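Local structure of transcriptional regulator, MerR family (Bacillus thuringiensis serovar konkukian, 3GPV) at residues L41-Q46 / Q81-S86; T72-Q77 / L97-Q102; Y17-V22 / L28-I33. The protein probably acts as a DNA-binding transcriptional regulator of the MerR family, pairing a winged helix-turn-helix domain with a long dimerising helix. All coordinates share one frame; numbering follows the deposited sequence.

Contact 1 of 3, residues L41-Q46 / Q81-S86; sequences LFPFLQ and QFIDWS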
loop_
_atom_site.group_PDB
_atom_site.type_symbol
_atom_site.label_atom_id
_atom_site.label_comp_id
_atom_site.label_asym_id
_atom_site.label_seq_id
_atom_site.Cartn_x
_atom_site.Cartn_y
_atom_site.Cartn_z
ATOM N N LEU B 41 17.843 -6.014 -8.459
ATOM C CA LEU B 41 16.696 -6.273 -9.320
ATOM C C LEU B 41 16.980 -6.001 -10.801
ATOM O O LEU B 41 16.145 -6.280 -11.663
ATOM C CB LEU B 41 15.492 -5.437 -8.853
ATOM C CG LEU B 41 14.980 -5.672 -7.420
ATOM C CD1 LEU B 41 13.709 -4.867 -7.175
ATOM C CD2 LEU B 41 14.709 -7.150 -7.203
ATOM N N PHE B 42 18.161 -5.471 -11.098
ATOM C CA PHE B 42 18.523 -5.173 -12.478
ATOM C C PHE B 42 19.748 -5.950 -12.958
ATOM O O PHE B 42 20.718 -5.351 -13.418
ATOM C CB PHE B 42 18.810 -3.677 -12.654
ATOM C CG PHE B 42 17.734 -2.773 -12.127
ATOM C CD1 PHE B 42 16.392 -3.026 -12.396
ATOM C CD2 PHE B 42 18.071 -1.631 -11.402
ATOM C CE1 PHE B 42 15.401 -2.152 -11.956
ATOM C CE2 PHE B 42 17.091 -0.750 -10.957
ATOM C CZ PHE B 42 15.753 -1.009 -11.235
ATOM N N PRO B 43 19.724 -7.287 -12.863
ATOM C CA PRO B 43 20.885 -8.060 -13.316
ATOM C C PRO B 43 21.016 -8.012 -14.832
ATOM O O PRO B 43 22.048 -8.372 -15.391
ATOM C CB PRO B 43 20.580 -9.477 -12.822
ATOM C CG PRO B 43 19.624 -9.261 -11.676
ATOM C CD PRO B 43 18.746 -8.163 -12.200
ATOM N N PHE B 44 19.957 -7.547 -15.483
ATOM C CA PHE B 44 19.888 -7.467 -16.938
ATOM C C PHE B 44 20.361 -6.154 -17.548
ATOM O O PHE B 44 20.213 -5.937 -18.748
ATOM C CB PHE B 44 18.448 -7.715 -17.359
ATOM C CG PHE B 44 17.455 -6.936 -16.552
ATOM C CD1 PHE B 44 17.261 -5.583 -16.778
ATOM C CD2 PHE B 44 16.740 -7.553 -15.531
ATOM C CE1 PHE B 44 16.370 -4.853 -15.999
ATOM C CE2 PHE B 44 15.849 -6.832 -14.747
ATOM C CZ PHE B 44 15.662 -5.483 -14.981
ATOM N N LEU B 45 20.926 -5.277 -16.732
ATOM C CA LEU B 45 21.390 -3.999 -17.241
ATOM C C LEU B 45 22.652 -4.131 -18.092
ATOM O O LEU B 45 23.596 -4.830 -17.727
ATOM C CB LEU B 45 21.618 -3.040 -16.075
ATOM C CG LEU B 45 20.700 -1.815 -16.052
ATOM C CD1 LEU B 45 19.305 -2.175 -16.554
ATOM C CD2 LEU B 45 20.661 -1.267 -14.644
ATOM N N GLN B 46 22.646 -3.452 -19.237
ATOM C CA GLN B 46 23.764 -3.479 -20.170
ATOM C C GLN B 46 24.785 -2.382 -19.900
ATOM O O GLN B 46 24.676 -1.639 -18.921
ATOM C CB GLN B 46 23.251 -3.342 -21.605
ATOM C CG GLN B 46 23.543 -4.540 -22.482
ATOM C CD GLN B 46 22.711 -5.754 -22.118
ATOM O OE1 GLN B 46 21.486 -5.739 -22.250
ATOM N NE2 GLN B 46 23.372 -6.815 -21.663
ATOM N N GLN B 81 13.289 -12.911 -6.797
ATOM C CA GLN B 81 13.177 -14.316 -7.154
ATOM C C GLN B 81 12.564 -14.418 -8.543
ATOM O O GLN B 81 12.915 -15.301 -9.332
ATOM C CB GLN B 81 12.299 -15.034 -6.137
ATOM C CG GLN B 81 12.246 -16.530 -6.300
ATOM C CD GLN B 81 11.705 -17.213 -5.061
ATOM O OE1 GLN B 81 10.573 -16.968 -4.644
ATOM N NE2 GLN B 81 12.518 -18.073 -4.460
ATOM N N PHE B 82 11.648 -13.499 -8.835
ATOM C CA PHE B 82 10.985 -13.461 -10.134
ATOM C C PHE B 82 12.005 -13.099 -11.210
ATOM O O PHE B 82 12.016 -13.667 -12.300
ATOM C CB PHE B 82 9.866 -12.418 -10.126
ATOM C CG PHE B 82 9.344 -12.085 -11.492
ATOM C CD1 PHE B 82 8.541 -12.983 -12.182
ATOM C CD2 PHE B 82 9.684 -10.887 -12.106
ATOM C CE1 PHE B 82 8.082 -12.698 -13.469
ATOM C CE2 PHE B 82 9.233 -10.592 -13.389
ATOM C CZ PHE B 82 8.429 -11.502 -14.072
ATOM N N ILE B 83 12.856 -12.135 -10.886
ATOM C CA ILE B 83 13.883 -11.666 -11.797
ATOM C C ILE B 83 14.923 -12.745 -12.051
ATOM O O ILE B 83 15.305 -12.992 -13.195
ATOM C CB ILE B 83 14.573 -10.433 -11.216
ATOM C CG1 ILE B 83 13.551 -9.309 -11.071
ATOM C CG2 ILE B 83 15.728 -10.004 -12.098
ATOM C CD1 ILE B 83 14.053 -8.150 -10.218
ATOM N N ASP B 84 15.381 -13.386 -10.981
ATOM C CA ASP B 84 16.376 -14.440 -11.110
ATOM C C ASP B 84 15.832 -15.570 -11.967
ATOM O O ASP B 84 16.546 -16.105 -12.812
ATOM C CB ASP B 84 16.790 -14.967 -9.734
ATOM C CG ASP B 84 17.555 -13.938 -8.922
ATOM O OD1 ASP B 84 18.342 -13.174 -9.519
ATOM O OD2 ASP B 84 17.383 -13.898 -7.688
ATOM N N TRP B 85 14.570 -15.931 -11.754
ATOM C CA TRP B 85 13.948 -16.988 -12.546
ATOM C C TRP B 85 13.855 -16.580 -14.009
ATOM O O TRP B 85 14.100 -17.393 -14.896
ATOM C CB TRP B 85 12.538 -17.312 -12.043
ATOM C CG TRP B 85 12.491 -18.165 -10.821
ATOM C CD1 TRP B 85 13.448 -19.027 -10.388
ATOM C CD2 TRP B 85 11.397 -18.286 -9.903
ATOM N NE1 TRP B 85 13.025 -19.681 -9.259
ATOM C CE2 TRP B 85 11.768 -19.246 -8.938
ATOM C CE3 TRP B 85 10.138 -17.677 -9.806
ATOM C CZ2 TRP B 85 10.922 -19.614 -7.882
ATOM C CZ3 TRP B 85 9.295 -18.043 -8.756
ATOM C CH2 TRP B 85 9.694 -19.004 -7.809
ATOM N N SER B 86 13.485 -15.325 -14.257
ATOM C CA SER B 86 13.376 -14.828 -15.624
ATOM C C SER B 86 14.739 -14.921 -16.299
ATOM O O SER B 86 14.831 -15.175 -17.491
ATOM C CB SER B 86 12.894 -13.372 -15.630
ATOM O OG SER B 86 11.608 -13.260 -15.050
#
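Ile83 on helix 76-88 packs against Leu41, Pro43 and Phe44, which lie between the helix-turn-helix and the wing hairpin 46-47/53-55 of the MerR winged-helix domain. Its CB faces this loop, and the two branches divide the work there. CG2 meets Pro43 CD at 3.5 Å and, more loosely, comes to the edge of the Phe44 ring near its plane, with CE2 of Phe44 4.1 Å from CG2 of Ile83. One face of that ring carries Phe42 CA, and Tyr62 stacks on the ring from helix 57-70. The longer branch starts anti to the carbonyl carbon (chi1 -63°) and ends with CD1 against the Leu41 side chain, crossing it at about a right angle, 3.4 Å from Leu41 CB. Beta-branching suits Ile83, since its two arms reach different parts of the loop. Pro43 is the second residue of the type I turn from Phe42 to Leu45, and its phi of -70° is near the -60° of that position. Ile66 of helix 57-70 packs on both Leu41 and Ile83. Leu41 O is buried with no polar partner in the model, covered by the apolar Ile83 CD1 at 3.2 Å. The tightest carbon pair is Ile83 CD1 with Leu41 CD2, at 3.2 Å.

Contact 2 of 3, residues T72-Q77 / L97-Q102; sequences TGMPIQ and LKLMKQ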
loop_
_atom_site.group_PDB
_atom_site.type_symbol
_atom_site.label_atom_id
_atom_site.label_comp_id
_atom_site.label_asym_id
_atom_site.label_seq_id
_atom_site.Cartn_x
_atom_site.Cartn_y
_atom_site.Cartn_z
ATOM N N THR B 72 2.010 -3.369 -6.073
ATOM C CA THR B 72 0.879 -4.196 -5.689
ATOM C C THR B 72 1.207 -4.990 -4.437
ATOM O O THR B 72 0.521 -5.952 -4.098
ATOM C CB THR B 72 0.419 -5.146 -6.827
ATOM O OG1 THR B 72 1.546 -5.796 -7.419
ATOM C CG2 THR B 72 -0.321 -4.365 -7.892
ATOM N N GLY B 73 2.279 -4.577 -3.766
ATOM C CA GLY B 73 2.673 -5.205 -2.521
ATOM C C GLY B 73 3.507 -6.470 -2.515
ATOM O O GLY B 73 3.641 -7.092 -1.454
HETATM N N MSE B 74 4.081 -6.872 -3.647
HETATM C CA MSE B 74 4.892 -8.084 -3.613
HETATM C C MSE B 74 6.172 -7.805 -2.860
HETATM O O MSE B 74 6.812 -6.789 -3.081
HETATM C CB MSE B 74 5.236 -8.622 -5.008
HETATM C CG MSE B 74 6.038 -9.917 -4.886
HETATM SE SE MSE B 74 6.448 -10.648 -6.624
HETATM C CE MSE B 74 4.672 -11.188 -7.170
ATOM N N PRO B 75 6.540 -8.684 -1.915
ATOM C CA PRO B 75 7.762 -8.524 -1.122
ATOM C C PRO B 75 8.964 -8.415 -2.058
ATOM O O PRO B 75 8.998 -9.045 -3.112
ATOM C CB PRO B 75 7.781 -9.789 -0.285
ATOM C CG PRO B 75 6.317 -10.036 -0.057
ATOM C CD PRO B 75 5.732 -9.810 -1.422
ATOM N N ILE B 76 9.940 -7.611 -1.666
ATOM C CA ILE B 76 11.133 -7.407 -2.471
ATOM C C ILE B 76 11.870 -8.710 -2.789
ATOM O O ILE B 76 12.393 -8.879 -3.887
ATOM C CB ILE B 76 12.127 -6.456 -1.765
ATOM C CG1 ILE B 76 11.440 -5.134 -1.390
ATOM C CG2 ILE B 76 13.307 -6.185 -2.674
ATOM C CD1 ILE B 76 10.536 -5.203 -0.158
ATOM N N GLN B 77 11.910 -9.629 -1.830
ATOM C CA GLN B 77 12.613 -10.889 -2.029
ATOM C C GLN B 77 11.981 -11.753 -3.112
ATOM O O GLN B 77 12.681 -12.440 -3.853
ATOM C CB GLN B 77 12.691 -11.669 -0.710
ATOM C CG GLN B 77 11.392 -12.325 -0.259
ATOM C CD GLN B 77 11.496 -13.846 -0.197
ATOM O OE1 GLN B 77 12.351 -14.396 0.502
ATOM N NE2 GLN B 77 10.619 -14.530 -0.926
ATOM N N LEU B 97 5.009 -18.582 -13.934
ATOM C CA LEU B 97 3.581 -18.593 -14.220
ATOM C C LEU B 97 2.829 -18.699 -12.904
ATOM O O LEU B 97 1.833 -18.005 -12.679
ATOM C CB LEU B 97 3.212 -19.776 -15.123
ATOM C CG LEU B 97 1.713 -20.025 -15.343
ATOM C CD1 LEU B 97 1.067 -18.817 -15.987
ATOM C CD2 LEU B 97 1.515 -21.252 -16.222
ATOM N N LYS B 98 3.319 -19.566 -12.030
ATOM C CA LYS B 98 2.696 -19.743 -10.734
ATOM C C LYS B 98 2.735 -18.452 -9.905
ATOM O O LYS B 98 1.718 -18.055 -9.334
ATOM C CB LYS B 98 3.378 -20.893 -9.981
ATOM C CG LYS B 98 2.903 -21.107 -8.540
ATOM C CD LYS B 98 1.376 -21.120 -8.402
ATOM C CE LYS B 98 0.723 -22.194 -9.253
ATOM N NZ LYS B 98 -0.741 -22.248 -9.024
ATOM N N LEU B 99 3.902 -17.807 -9.851
ATOM C CA LEU B 99 4.078 -16.573 -9.086
ATOM C C LEU B 99 3.099 -15.487 -9.523
ATOM O O LEU B 99 2.510 -14.802 -8.702
ATOM C CB LEU B 99 5.509 -16.043 -9.235
ATOM C CG LEU B 99 6.159 -15.456 -7.974
ATOM C CD1 LEU B 99 7.353 -14.614 -8.364
ATOM C CD2 LEU B 99 5.155 -14.613 -7.199
HETATM N N MSE B 100 2.929 -15.346 -10.831
HETATM C CA MSE B 100 2.020 -14.344 -11.364
HETATM C C MSE B 100 0.589 -14.672 -10.994
HETATM O O MSE B 100 -0.166 -13.783 -10.616
HETATM C CB MSE B 100 2.147 -14.230 -12.893
HETATM C CG MSE B 100 3.408 -13.550 -13.343
HETATM SE SE MSE B 100 3.519 -11.689 -12.733
HETATM C CE MSE B 100 4.816 -11.978 -11.344
ATOM N N LYS B 101 0.228 -15.950 -11.094
ATOM C CA LYS B 101 -1.128 -16.361 -10.780
ATOM C C LYS B 101 -1.436 -16.056 -9.326
ATOM O O LYS B 101 -2.526 -15.605 -9.006
ATOM C CB LYS B 101 -1.338 -17.845 -11.109
ATOM C CG LYS B 101 -1.388 -18.110 -12.616
ATOM C CD LYS B 101 -1.663 -19.569 -12.946
ATOM C CE LYS B 101 -3.070 -19.972 -12.543
ATOM N NZ LYS B 101 -3.360 -21.405 -12.849
ATOM N N GLN B 102 -0.475 -16.266 -8.440
ATOM C CA GLN B 102 -0.720 -15.963 -7.038
ATOM C C GLN B 102 -0.865 -14.448 -6.859
ATOM O O GLN B 102 -1.740 -13.968 -6.129
ATOM C CB GLN B 102 0.418 -16.492 -6.163
ATOM C CG GLN B 102 0.623 -17.995 -6.289
ATOM C CD GLN B 102 1.726 -18.517 -5.386
ATOM O OE1 GLN B 102 2.836 -17.991 -5.382
ATOM N NE2 GLN B 102 1.425 -19.564 -4.619
#
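Met74 and Leu99 meet end to end through their methyls, Met74 CE lying 3.5 Å from Leu99 CD2, while the side chains as wholes cross obliquely. Met74 CB, in a residue modelled as selenomethionine, points toward helix 93-128, and the chain continues extended to SE (chi1 -178°), then bends (chi3 -69°) and turns CE onto the leucine branch. Met100, also selenomethionine, starts the other way: its CB points away from the linker, and bends along the chain bring CE to 4.3 Å from Met74 CE. Long, pliable methionines suit backbones this far apart, the CA atoms of Met74 and Leu99 being separated by 10.1 Å; Leu99 offers a branch methyl. Met74 sits in the link between two helices: Gly73 is the C-prime residue of a Schellman motif ending helix 57-70, where at phi 84° a CB would jam against the preceding carbonyl oxygen, and Pro75 is the N-cap of helix 76-88. Leu69 touches both methionines, and Phe82 lies on Leu99 and Met100, so helices 57-70, 76-88 and 93-128 join here, where the MerR-type DNA-binding domain meets the long helix that contacts the second subunit. Ile121 of that subunit packs on Met100; within the chain, Thr72 OG1 is hydrogen-bonded to Gln103 NE2.

Contact 3 of 3, residues Y17-V22 / L28-I33; sequences YTIGQV and LTISQI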
loop_
_atom_site.group_PDB
_atom_site.type_symbol
_atom_site.label_atom_id
_atom_site.label_comp_id
_atom_site.label_asym_id
_atom_site.label_seq_id
_atom_site.Cartn_x
_atom_site.Cartn_y
_atom_site.Cartn_z
ATOM N N TYR B 17 18.993 3.973 -22.546
ATOM C CA TYR B 17 18.598 5.090 -21.718
ATOM C C TYR B 17 19.311 5.018 -20.381
ATOM O O TYR B 17 19.527 3.944 -19.830
ATOM C CB TYR B 17 17.083 5.052 -21.543
ATOM C CG TYR B 17 16.360 5.079 -22.868
ATOM C CD1 TYR B 17 16.130 6.283 -23.536
ATOM C CD2 TYR B 17 15.968 3.897 -23.492
ATOM C CE1 TYR B 17 15.532 6.310 -24.794
ATOM C CE2 TYR B 17 15.371 3.915 -24.749
ATOM C CZ TYR B 17 15.158 5.124 -25.393
ATOM O OH TYR B 17 14.577 5.152 -26.635
ATOM N N THR B 18 19.700 6.175 -19.873
ATOM C CA THR B 18 20.406 6.239 -18.596
ATOM C C THR B 18 19.481 6.064 -17.384
ATOM O O THR B 18 18.277 6.304 -17.469
ATOM C CB THR B 18 21.123 7.570 -18.449
ATOM O OG1 THR B 18 20.152 8.621 -18.396
ATOM C CG2 THR B 18 22.052 7.798 -19.624
ATOM N N ILE B 19 20.058 5.645 -16.261
ATOM C CA ILE B 19 19.299 5.453 -15.027
ATOM C C ILE B 19 18.505 6.736 -14.738
ATOM O O ILE B 19 17.371 6.692 -14.261
ATOM C CB ILE B 19 20.236 5.201 -13.825
ATOM C CG1 ILE B 19 21.331 4.187 -14.188
ATOM C CG2 ILE B 19 19.435 4.721 -12.638
ATOM C CD1 ILE B 19 20.853 2.811 -14.586
ATOM N N GLY B 20 19.126 7.878 -15.033
ATOM C CA GLY B 20 18.495 9.163 -14.809
ATOM C C GLY B 20 17.303 9.463 -15.697
ATOM O O GLY B 20 16.308 10.020 -15.233
ATOM N N GLN B 21 17.392 9.107 -16.977
ATOM C CA GLN B 21 16.292 9.347 -17.900
ATOM C C GLN B 21 15.139 8.408 -17.569
ATOM O O GLN B 21 13.973 8.790 -17.625
ATOM C CB GLN B 21 16.748 9.119 -19.345
ATOM C CG GLN B 21 17.896 10.020 -19.773
ATOM C CD GLN B 21 18.481 9.640 -21.117
ATOM O OE1 GLN B 21 18.661 8.463 -21.411
ATOM N NE2 GLN B 21 18.798 10.637 -21.935
ATOM N N VAL B 22 15.474 7.175 -17.220
ATOM C CA VAL B 22 14.459 6.197 -16.880
ATOM C C VAL B 22 13.694 6.651 -15.641
ATOM O O VAL B 22 12.483 6.460 -15.550
ATOM C CB VAL B 22 15.091 4.815 -16.642
ATOM C CG1 VAL B 22 14.061 3.851 -16.110
ATOM C CG2 VAL B 22 15.664 4.285 -17.948
ATOM N N LEU B 28 10.243 8.308 -11.119
ATOM C CA LEU B 28 10.952 7.764 -9.969
ATOM C C LEU B 28 12.096 8.712 -9.649
ATOM O O LEU B 28 12.547 9.454 -10.517
ATOM C CB LEU B 28 11.534 6.391 -10.297
ATOM C CG LEU B 28 10.600 5.209 -10.544
ATOM C CD1 LEU B 28 11.383 4.092 -11.215
ATOM C CD2 LEU B 28 9.999 4.739 -9.230
ATOM N N THR B 29 12.554 8.701 -8.402
ATOM C CA THR B 29 13.671 9.546 -8.018
ATOM C C THR B 29 14.912 8.730 -8.333
ATOM O O THR B 29 14.842 7.505 -8.411
ATOM C CB THR B 29 13.654 9.882 -6.506
ATOM O OG1 THR B 29 13.770 8.678 -5.740
ATOM C CG2 THR B 29 12.368 10.600 -6.135
ATOM N N ILE B 30 16.038 9.402 -8.526
ATOM C CA ILE B 30 17.286 8.722 -8.828
ATOM C C ILE B 30 17.628 7.718 -7.723
ATOM O O ILE B 30 18.102 6.613 -7.996
ATOM C CB ILE B 30 18.447 9.742 -8.980
ATOM C CG1 ILE B 30 19.702 9.035 -9.487
ATOM C CG2 ILE B 30 18.724 10.438 -7.652
ATOM C CD1 ILE B 30 19.636 8.642 -10.948
ATOM N N SER B 31 17.373 8.099 -6.476
ATOM C CA SER B 31 17.660 7.231 -5.343
ATOM C C SER B 31 16.732 6.023 -5.265
ATOM O O SER B 31 17.148 4.954 -4.819
ATOM C CB SER B 31 17.583 8.025 -4.044
ATOM O OG SER B 31 16.354 8.726 -3.965
ATOM N N GLN B 32 15.478 6.189 -5.686
ATOM C CA GLN B 32 14.522 5.086 -5.661
ATOM C C GLN B 32 14.987 3.965 -6.575
ATOM O O GLN B 32 14.956 2.795 -6.198
ATOM C CB GLN B 32 13.134 5.554 -6.103
ATOM C CG GLN B 32 12.342 6.274 -5.026
ATOM C CD GLN B 32 10.954 6.680 -5.492
ATOM O OE1 GLN B 32 10.806 7.480 -6.414
ATOM N NE2 GLN B 32 9.928 6.123 -4.854
ATOM N N ILE B 33 15.418 4.329 -7.777
ATOM C CA ILE B 33 15.890 3.345 -8.738
ATOM C C ILE B 33 17.166 2.673 -8.255
ATOM O O ILE B 33 17.393 1.497 -8.515
ATOM C CB ILE B 33 16.154 3.990 -10.110
ATOM C CG1 ILE B 33 14.861 4.594 -10.639
ATOM C CG2 ILE B 33 16.674 2.942 -11.102
ATOM C CD1 ILE B 33 14.967 5.121 -12.036
#
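Thr18 N donates to Gln21 OE1 (2.9 Å, nearly straight at 165°) just before Ile19, the residue that packs on Ile33 across the helix-turn-helix. The bond belongs to a capping box: Gln21 N returns to Thr18 OG1 at 3.1 Å, so N-H groups at the helix start, which no preceding turn can serve, find side-chain acceptors. Thr29 and Gln32 repeat the device at the start of helix 30-38, where Thr29 N reaches Gln32 OE1 in the carbonyl plane, on a lone pair, at 2.9 Å. Threonine suits the N-cap at Thr18 because its short side chain puts a hydroxyl oxygen in reach of a first-turn N-H, and glutamine is long enough to fold back to the amide of the N-cap threonine three residues earlier. Between the helices the contact is apolar. Ile19 CG2 lies 3.6 Å from Ile33 CG2, and the other arm of Ile33 brings CD1 to the backbone of helix 19-25, 3.6 Å from Ile19 O and 4.4 Å from Val22 CG1. Buried Val22 also touches Phe55, Leu60 and Leu63 in the domain body. By family analogy helix 30-38 probably reads DNA. Ile30 is solvent-exposed, its CG1 anti to the backbone N (chi1 -172°), which lays CD1 beside Gly20 CA at 4.1 Å.

All three contacts are apolar across their segments, but they sit at different depths. Contact 2 is the buried one, where flexible methionine ends fill the junction between the winged-helix domain and the long helix, close to the second subunit. Contacts 1 and 3 are partly buried: contact 1 sets one isoleucine against leucine, proline and a ring edge, whereas contact 3 packs isoleucines and a valine between two helices, with polar capping boxes at the N-termini of both. Contacts 1 and 2 share helix 76-88, and touch where Phe82 meets Leu99 and Met100. Contact 1 also meets contact 3, through Phe42 with Ile33 and Leu45 with Ile19. Contacts 2 and 3 lie on opposite sides of the chain's centre, nearest atoms about 10 Å apart.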